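Local coordinates for protein D-psicose 3-epimerase (Agrobacterium tumefaciens, PDB 2HK0) that probably catalyses the reversible epimerisation at C3 of ketohexoses, interconverting D-fructose and D-psicose with the help of a metal ion, at residues A[167-172]-A[188-193]; A[212-217]-A[241-246]; A[228-231]-A[237-240]. All blocks are in the same frame, centred on the assembly; numbering follows the deposited sequence.

Interaction 1: A[167-172]-A[188-193]; sequences LCIEVL and AFVKDV
I169 of strand 166-170 meets F189 and V190 of helix 183-193 through one methylene, CG1. I169 CG1 lies 4.1 Å from F189 CE1. The ring is approached obliquely, and the two side chains cross at about a right angle. On the valine side the same I169 CG1 is 4.3 Å from V190 CG2. Both distances are ordinary van der Waals spacing.

The torsions explain why this branch does the touching. I169 CG1 stands beside the backbone N and anti to the carbonyl carbon (chi1 -48°), and the methylene is thereby turned to the helix. F189 swings its ring out anti to its own N (chi1 178°), which carries CE1 over to the isoleucine. F189 and V190 are consecutive on the helix, and both start toward the strand. The nearest backbones, I169 CA and V190 CA, remain 7.8 Å apart.

The next shell holds these groups in place. V190 also packs on V200 of strand 198-203. F189 reaches V150 and I153 of helix 142-162, and L180 touches both F189 and I169. The strand itself is fixed by backbone hydrogen bonds of I169 with K199 and M201. This is the strand-to-helix half of a beta-alpha-beta unit of the TIM barrel, with helix 183-193 lying outside the sheet.

All three touching residues are buried and meet only through carbon. The contact therefore joins helix to barrel wall by apolar packing, without a directional polar bond between them.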
loop_
_atom_site.group_PDB
_atom_site.type_symbol
_atom_site.label_atom_id
_atom_site.label_comp_id
_atom_site.label_asym_id
_atom_site.label_seq_id
_atom_site.Cartn_x
_atom_site.Cartn_y
_atom_site.Cartn_z
ATOM N N LEU A 167 33.246 2.586 3.326
ATOM C CA LEU A 167 32.941 1.238 2.860
ATOM C C LEU A 167 31.489 0.962 3.271
ATOM O O LEU A 167 31.161 0.962 4.465
ATOM C CB LEU A 167 33.889 0.233 3.536
ATOM C CG LEU A 167 35.382 0.518 3.279
ATOM C CD1 LEU A 167 36.262 -0.406 4.106
ATOM C CD2 LEU A 167 35.665 0.347 1.784
ATOM N N CYS A 168 30.617 0.737 2.293
ATOM C CA CYS A 168 29.205 0.495 2.587
ATOM C C CYS A 168 28.835 -0.962 2.347
ATOM O O CYS A 168 28.875 -1.442 1.212
ATOM C CB CYS A 168 28.345 1.424 1.732
ATOM S SG CYS A 168 28.781 3.167 2.001
ATOM N N ILE A 169 28.484 -1.648 3.434
ATOM C CA ILE A 169 28.137 -3.069 3.444
ATOM C C ILE A 169 26.700 -3.288 3.010
ATOM O O ILE A 169 25.763 -2.919 3.724
ATOM C CB ILE A 169 28.320 -3.649 4.862
ATOM C CG1 ILE A 169 29.685 -3.209 5.413
ATOM C CG2 ILE A 169 28.186 -5.179 4.839
ATOM C CD1 ILE A 169 30.877 -3.636 4.565
ATOM N N GLU A 170 26.527 -3.920 1.852
ATOM C CA GLU A 170 25.183 -4.129 1.316
ATOM C C GLU A 170 24.455 -5.325 1.892
ATOM O O GLU A 170 25.002 -6.425 1.963
ATOM C CB GLU A 170 25.233 -4.243 -0.217
ATOM C CG GLU A 170 23.858 -4.307 -0.898
ATOM C CD GLU A 170 23.950 -4.254 -2.429
ATOM O OE1 GLU A 170 25.008 -4.633 -2.979
ATOM O OE2 GLU A 170 22.962 -3.847 -3.083
ATOM N N VAL A 171 23.213 -5.090 2.311
ATOM C CA VAL A 171 22.351 -6.132 2.873
ATOM C C VAL A 171 21.663 -6.748 1.656
ATOM O O VAL A 171 21.066 -6.029 0.858
ATOM C CB VAL A 171 21.315 -5.505 3.850
ATOM C CG1 VAL A 171 20.312 -6.554 4.327
ATOM C CG2 VAL A 171 22.054 -4.909 5.057
ATOM N N LEU A 172 21.765 -8.066 1.505
ATOM C CA LEU A 172 21.185 -8.759 0.341
ATOM C C LEU A 172 20.107 -9.793 0.672
ATOM O O LEU A 172 19.979 -10.225 1.817
ATOM C CB LEU A 172 22.300 -9.464 -0.435
ATOM C CG LEU A 172 23.427 -8.602 -0.990
ATOM C CD1 LEU A 172 24.562 -9.515 -1.480
ATOM C CD2 LEU A 172 22.903 -7.742 -2.123
ATOM N N ALA A 188 24.217 -4.643 12.993
ATOM C CA ALA A 188 24.971 -5.381 14.014
ATOM C C ALA A 188 26.380 -5.631 13.497
ATOM O O ALA A 188 27.358 -5.468 14.219
ATOM C CB ALA A 188 24.284 -6.710 14.347
ATOM N N PHE A 189 26.474 -6.012 12.231
ATOM C CA PHE A 189 27.764 -6.281 11.620
ATOM C C PHE A 189 28.651 -5.029 11.647
ATOM O O PHE A 189 29.821 -5.101 12.011
ATOM C CB PHE A 189 27.560 -6.754 10.174
ATOM C CG PHE A 189 28.838 -7.006 9.428
ATOM C CD1 PHE A 189 29.512 -5.962 8.796
ATOM C CD2 PHE A 189 29.357 -8.290 9.343
ATOM C CE1 PHE A 189 30.695 -6.204 8.084
ATOM C CE2 PHE A 189 30.546 -8.550 8.632
ATOM C CZ PHE A 189 31.213 -7.512 8.004
ATOM N N VAL A 190 28.087 -3.895 11.236
ATOM C CA VAL A 190 28.812 -2.638 11.212
ATOM C C VAL A 190 29.279 -2.223 12.624
ATOM O O VAL A 190 30.416 -1.761 12.802
ATOM C CB VAL A 190 27.935 -1.542 10.548
ATOM C CG1 VAL A 190 28.514 -0.143 10.786
ATOM C CG2 VAL A 190 27.869 -1.816 9.046
ATOM N N LYS A 191 28.424 -2.403 13.625
ATOM C CA LYS A 191 28.814 -2.051 14.995
ATOM C C LYS A 191 29.980 -2.930 15.455
ATOM O O LYS A 191 30.879 -2.463 16.147
ATOM C CB LYS A 191 27.626 -2.197 15.939
ATOM C CG LYS A 191 26.627 -1.056 15.812
ATOM C CD LYS A 191 25.422 -1.268 16.714
ATOM C CE LYS A 191 24.477 -0.075 16.676
ATOM N NZ LYS A 191 23.311 -0.312 17.595
ATOM N N ASP A 192 29.956 -4.202 15.071
ATOM C CA ASP A 192 31.035 -5.119 15.409
ATOM C C ASP A 192 32.341 -4.717 14.739
ATOM O O ASP A 192 33.421 -4.928 15.298
ATOM C CB ASP A 192 30.711 -6.541 14.969
ATOM C CG ASP A 192 30.053 -7.339 16.059
ATOM O OD1 ASP A 192 30.145 -6.909 17.232
ATOM O OD2 ASP A 192 29.456 -8.397 15.754
ATOM N N VAL A 193 32.257 -4.169 13.533
ATOM C CA VAL A 193 33.479 -3.768 12.868
ATOM C C VAL A 193 34.109 -2.621 13.656
ATOM O O VAL A 193 35.327 -2.564 13.795
ATOM C CB VAL A 193 33.231 -3.335 11.405
ATOM C CG1 VAL A 193 34.454 -2.590 10.870
ATOM C CG2 VAL A 193 32.954 -4.585 10.539
#

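Interaction 2: A[212-217]-A[241-246]; sequences DSFGDA and GRMPWH
A CH-pi contact of P244 with F214 joins the beginnings of two outer helices of the TIM barrel. F214 is in the first turn of helix 214-221, and P244 is the N-cap residue of helix 245-254.

The tight part surrounds the phenyl ring. P244 CD lies over one face, 4.1 Å from the centroid of the F214 ring and 21° off its normal. It is offset toward the rim. P244 CG adds an approach of 3.8 Å to F214 CD1. The selenium of selenomethionine M243 makes a Met-aromatic contact from an oblique direction, 4.3 Å from the F214 ring centroid. The bend at chi2 (60°) brings SE to the ring, where M243 SE is 3.6 Å from F214 CE2. Both partner side chains cross F214 at about a right angle.

P244 also centres an inverse gamma turn, closed by W245 N to M243 O at 2.7 Å. M243 N is hydrogen-bonded to E232 OE1, so the loop carrying both ring partners has a polar anchor.

The other side is looser and more polar. D212, S213 and D216 are partly exposed and lie toward other subunits. D212 OD1 forms a salt bridge with R236 NH2 of the second subunit, and H246 NE2 bonds to D212 OD1 of the third. F214 itself packs on R242 of the second subunit, so the contact forms part of that interface.

S213 is the N-cap of helix 214-221: S213 OG accepts from D216 N at 3.1 Å, with a nearly straight N-H...O angle of 166°.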
loop_
_atom_site.group_PDB
_atom_site.type_symbol
_atom_site.label_atom_id
_atom_site.label_comp_id
_atom_site.label_asym_id
_atom_site.label_seq_id
_atom_site.Cartn_x
_atom_site.Cartn_y
_atom_site.Cartn_z
ATOM N N ASP A 212 10.586 -6.718 7.071
ATOM C CA ASP A 212 9.235 -6.659 7.610
ATOM C C ASP A 212 8.598 -5.318 7.189
ATOM O O ASP A 212 7.411 -5.260 6.853
ATOM C CB ASP A 212 9.277 -6.752 9.148
ATOM C CG ASP A 212 7.902 -6.574 9.779
ATOM O OD1 ASP A 212 6.934 -7.209 9.304
ATOM O OD2 ASP A 212 7.788 -5.808 10.762
ATOM N N SER A 213 9.394 -4.249 7.202
ATOM C CA SER A 213 8.919 -2.908 6.838
ATOM C C SER A 213 10.044 -2.056 6.225
ATOM O O SER A 213 11.131 -1.967 6.795
ATOM C CB SER A 213 8.364 -2.200 8.085
ATOM O OG SER A 213 8.259 -0.795 7.876
ATOM N N PHE A 214 9.776 -1.422 5.082
ATOM C CA PHE A 214 10.784 -0.592 4.409
ATOM C C PHE A 214 11.169 0.599 5.297
ATOM O O PHE A 214 12.358 0.884 5.498
ATOM C CB PHE A 214 10.266 -0.065 3.055
ATOM C CG PHE A 214 10.112 -1.128 2.002
ATOM C CD1 PHE A 214 8.921 -1.837 1.877
ATOM C CD2 PHE A 214 11.154 -1.415 1.126
ATOM C CE1 PHE A 214 8.774 -2.823 0.884
ATOM C CE2 PHE A 214 11.011 -2.387 0.140
ATOM C CZ PHE A 214 9.820 -3.092 0.021
ATOM N N GLY A 215 10.155 1.293 5.818
ATOM C CA GLY A 215 10.418 2.427 6.676
ATOM C C GLY A 215 11.191 2.021 7.918
ATOM O O GLY A 215 12.133 2.713 8.329
ATOM N N ASP A 216 10.797 0.907 8.528
ATOM C CA ASP A 216 11.471 0.440 9.732
ATOM C C ASP A 216 12.913 0.052 9.463
ATOM O O ASP A 216 13.776 0.315 10.293
ATOM C CB ASP A 216 10.750 -0.763 10.352
ATOM C CG ASP A 216 9.546 -0.357 11.201
ATOM O OD1 ASP A 216 9.315 0.861 11.406
ATOM O OD2 ASP A 216 8.830 -1.267 11.678
ATOM N N ALA A 217 13.174 -0.565 8.306
ATOM C CA ALA A 217 14.532 -0.993 7.977
ATOM C C ALA A 217 15.440 0.237 7.798
ATOM O O ALA A 217 16.605 0.254 8.231
ATOM C CB ALA A 217 14.518 -1.844 6.699
ATOM N N GLY A 241 6.681 0.750 -10.805
ATOM C CA GLY A 241 5.964 -0.237 -10.024
ATOM C C GLY A 241 5.308 0.118 -8.711
ATOM O O GLY A 241 5.050 1.278 -8.414
ATOM N N ARG A 242 5.078 -0.914 -7.910
ATOM C CA ARG A 242 4.390 -0.804 -6.628
ATOM C C ARG A 242 5.216 -0.590 -5.358
ATOM O O ARG A 242 4.680 -0.653 -4.260
ATOM C CB ARG A 242 3.509 -2.042 -6.440
ATOM C CG ARG A 242 4.307 -3.338 -6.383
ATOM C CD ARG A 242 3.403 -4.538 -6.219
ATOM N NE ARG A 242 4.104 -5.729 -6.672
ATOM C CZ ARG A 242 4.974 -6.419 -5.942
ATOM N NH1 ARG A 242 5.247 -6.055 -4.694
ATOM N NH2 ARG A 242 5.605 -7.453 -6.493
HETATM N N MSE A 243 6.512 -0.350 -5.496
HETATM C CA MSE A 243 7.364 -0.097 -4.332
HETATM C C MSE A 243 6.709 1.062 -3.527
HETATM O O MSE A 243 6.157 2.001 -4.108
HETATM C CB MSE A 243 8.748 0.300 -4.845
HETATM C CG MSE A 243 9.911 0.127 -3.892
HETATM SE SE MSE A 243 10.184 -1.712 -3.313
HETATM C CE MSE A 243 11.046 -2.530 -4.836
ATOM N N PRO A 244 6.741 1.007 -2.185
ATOM C CA PRO A 244 6.123 2.102 -1.414
ATOM C C PRO A 244 7.047 3.335 -1.366
ATOM O O PRO A 244 7.564 3.712 -0.314
ATOM C CB PRO A 244 5.914 1.495 -0.028
ATOM C CG PRO A 244 6.315 0.034 -0.160
ATOM C CD PRO A 244 7.272 -0.033 -1.294
ATOM N N TRP A 245 7.226 3.967 -2.515
ATOM C CA TRP A 245 8.107 5.115 -2.627
ATOM C C TRP A 245 7.867 6.232 -1.619
ATOM O O TRP A 245 8.817 6.785 -1.076
ATOM C CB TRP A 245 8.063 5.640 -4.064
ATOM C CG TRP A 245 8.569 4.610 -5.049
ATOM C CD1 TRP A 245 7.855 3.997 -6.044
ATOM C CD2 TRP A 245 9.879 4.037 -5.084
ATOM N NE1 TRP A 245 8.647 3.069 -6.698
ATOM C CE2 TRP A 245 9.890 3.071 -6.126
ATOM C CE3 TRP A 245 11.053 4.242 -4.333
ATOM C CZ2 TRP A 245 11.031 2.306 -6.431
ATOM C CZ3 TRP A 245 12.176 3.491 -4.635
ATOM C CH2 TRP A 245 12.157 2.529 -5.679
ATOM N N HIS A 246 6.606 6.550 -1.351
ATOM C CA HIS A 246 6.296 7.602 -0.399
ATOM C C HIS A 246 6.802 7.253 1.010
ATOM O O HIS A 246 7.393 8.089 1.695
ATOM C CB HIS A 246 4.789 7.866 -0.396
ATOM C CG HIS A 246 4.371 8.945 0.560
ATOM N ND1 HIS A 246 3.789 8.673 1.776
ATOM C CD2 HIS A 246 4.469 10.293 0.485
ATOM C CE1 HIS A 246 3.543 9.806 2.411
ATOM N NE2 HIS A 246 3.947 10.804 1.650
#

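Interaction 3: A[228-231]-A[237-240]; sequences FHTG and VPGK
Where strand 225-230 runs out into the following loop, T230 and G231 receive the ring of P238. The packing rests on one ring corner. P238 CG is 3.6 Å from T230 OG1 and 3.8 Å from T230 CB, and the two side chains cross at about a right angle. The same P238 CG is 4.0 Å from G231 N. T230 OG1 sits between the backbone N and the carbonyl carbon (chi1 53°), which places the hydroxyl at the proline ring.

Hydrogen bonding shapes the loop instead of bridging the two segments. V237 to K240 form a type II beta turn, closed by K240 N to V237 O at 3.2 Å. P238 holds the second position of this turn. G239 holds the third, with a positive phi of 105°. Outside the two segments, G239 N is bound by E232 OE2, G231 O accepts from T204 OG1, and T230 OG1 has a weak hydrogen bond to I262 O.

Around the contact, strand 225-230 pairs in the barrel with strands 198-203 and 260-263. P238 also touches M263 of strand 260-263, A299 and S303 of helix 289-307, and W245 of helix 245-254. The proline thus fills the junction of barrel strand, loop and two outer helices.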
loop_
_atom_site.group_PDB
_atom_site.type_symbol
_atom_site.label_atom_id
_atom_site.label_comp_id
_atom_site.label_asym_id
_atom_site.label_seq_id
_atom_site.Cartn_x
_atom_site.Cartn_y
_atom_site.Cartn_z
ATOM N N PHE A 228 22.503 3.853 -0.785
ATOM C CA PHE A 228 21.158 3.327 -1.025
ATOM C C PHE A 228 20.929 3.016 -2.506
ATOM O O PHE A 228 21.244 3.829 -3.380
ATOM C CB PHE A 228 20.141 4.384 -0.559
ATOM C CG PHE A 228 18.725 3.875 -0.384
ATOM C CD1 PHE A 228 18.416 2.948 0.601
ATOM C CD2 PHE A 228 17.684 4.405 -1.149
ATOM C CE1 PHE A 228 17.089 2.553 0.834
ATOM C CE2 PHE A 228 16.349 4.022 -0.933
ATOM C CZ PHE A 228 16.051 3.097 0.060
ATOM N N HIS A 229 20.364 1.844 -2.777
ATOM C CA HIS A 229 20.071 1.428 -4.145
ATOM C C HIS A 229 18.561 1.321 -4.343
ATOM O O HIS A 229 17.838 0.882 -3.436
ATOM C CB HIS A 229 20.709 0.059 -4.437
ATOM C CG HIS A 229 22.137 0.139 -4.879
ATOM N ND1 HIS A 229 22.839 -0.959 -5.324
ATOM C CD2 HIS A 229 22.969 1.198 -5.012
ATOM C CE1 HIS A 229 24.040 -0.581 -5.720
ATOM N NE2 HIS A 229 24.143 0.726 -5.543
ATOM N N THR A 230 18.088 1.684 -5.534
ATOM C CA THR A 230 16.662 1.627 -5.825
ATOM C C THR A 230 16.310 0.869 -7.104
ATOM O O THR A 230 17.105 0.791 -8.047
ATOM C CB THR A 230 16.074 3.019 -5.961
ATOM O OG1 THR A 230 16.846 3.748 -6.921
ATOM C CG2 THR A 230 16.096 3.743 -4.611
ATOM N N GLY A 231 15.091 0.342 -7.117
ATOM C CA GLY A 231 14.577 -0.401 -8.254
ATOM C C GLY A 231 13.248 -0.990 -7.825
ATOM O O GLY A 231 12.974 -1.082 -6.624
ATOM N N VAL A 237 12.978 0.480 -13.533
ATOM C CA VAL A 237 13.363 1.758 -12.971
ATOM C C VAL A 237 12.312 2.230 -11.977
ATOM O O VAL A 237 11.127 1.921 -12.102
ATOM C CB VAL A 237 13.534 2.832 -14.065
ATOM C CG1 VAL A 237 14.525 2.351 -15.125
ATOM C CG2 VAL A 237 12.197 3.146 -14.688
ATOM N N PRO A 238 12.747 2.969 -10.954
ATOM C CA PRO A 238 11.840 3.486 -9.930
ATOM C C PRO A 238 10.678 4.280 -10.529
ATOM O O PRO A 238 10.867 5.116 -11.415
ATOM C CB PRO A 238 12.753 4.354 -9.081
ATOM C CG PRO A 238 14.082 3.610 -9.164
ATOM C CD PRO A 238 14.149 3.302 -10.647
ATOM N N GLY A 239 9.474 4.004 -10.042
ATOM C CA GLY A 239 8.301 4.699 -10.538
ATOM C C GLY A 239 7.442 3.850 -11.464
ATOM O O GLY A 239 6.273 4.187 -11.709
ATOM N N LYS A 240 8.004 2.761 -11.992
ATOM C CA LYS A 240 7.255 1.882 -12.893
ATOM C C LYS A 240 6.390 0.893 -12.100
ATOM O O LYS A 240 5.467 0.275 -12.653
ATOM C CB LYS A 240 8.218 1.056 -13.757
ATOM C CG LYS A 240 9.083 1.845 -14.744
ATOM C CD LYS A 240 8.286 2.199 -15.995
ATOM C CE LYS A 240 9.204 2.632 -17.143
ATOM N NZ LYS A 240 8.376 2.966 -18.338
#

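In the fold
All three contacts belong to one eight-stranded TIM barrel. Interactions 2 and 3 have centres 11 Å apart, and along the chain interaction 3 lies between the two segments of interaction 2. They meet directly: W245 CZ2 packs 3.8 Å from P238 CB. E232 ties them together, since its carboxylate binds M243 N, W245 NE1 and G239 N. Interaction 1 lies farther round the barrel, with its centre 22 Å from that of interaction 3. The two still touch, in a packing approach of 3.7 Å between E170 OE2 and H229 ND1. Those two residues, with D203, E54 and E264 nearby, form a polar cluster, possibly part of the active site of this metal-dependent family.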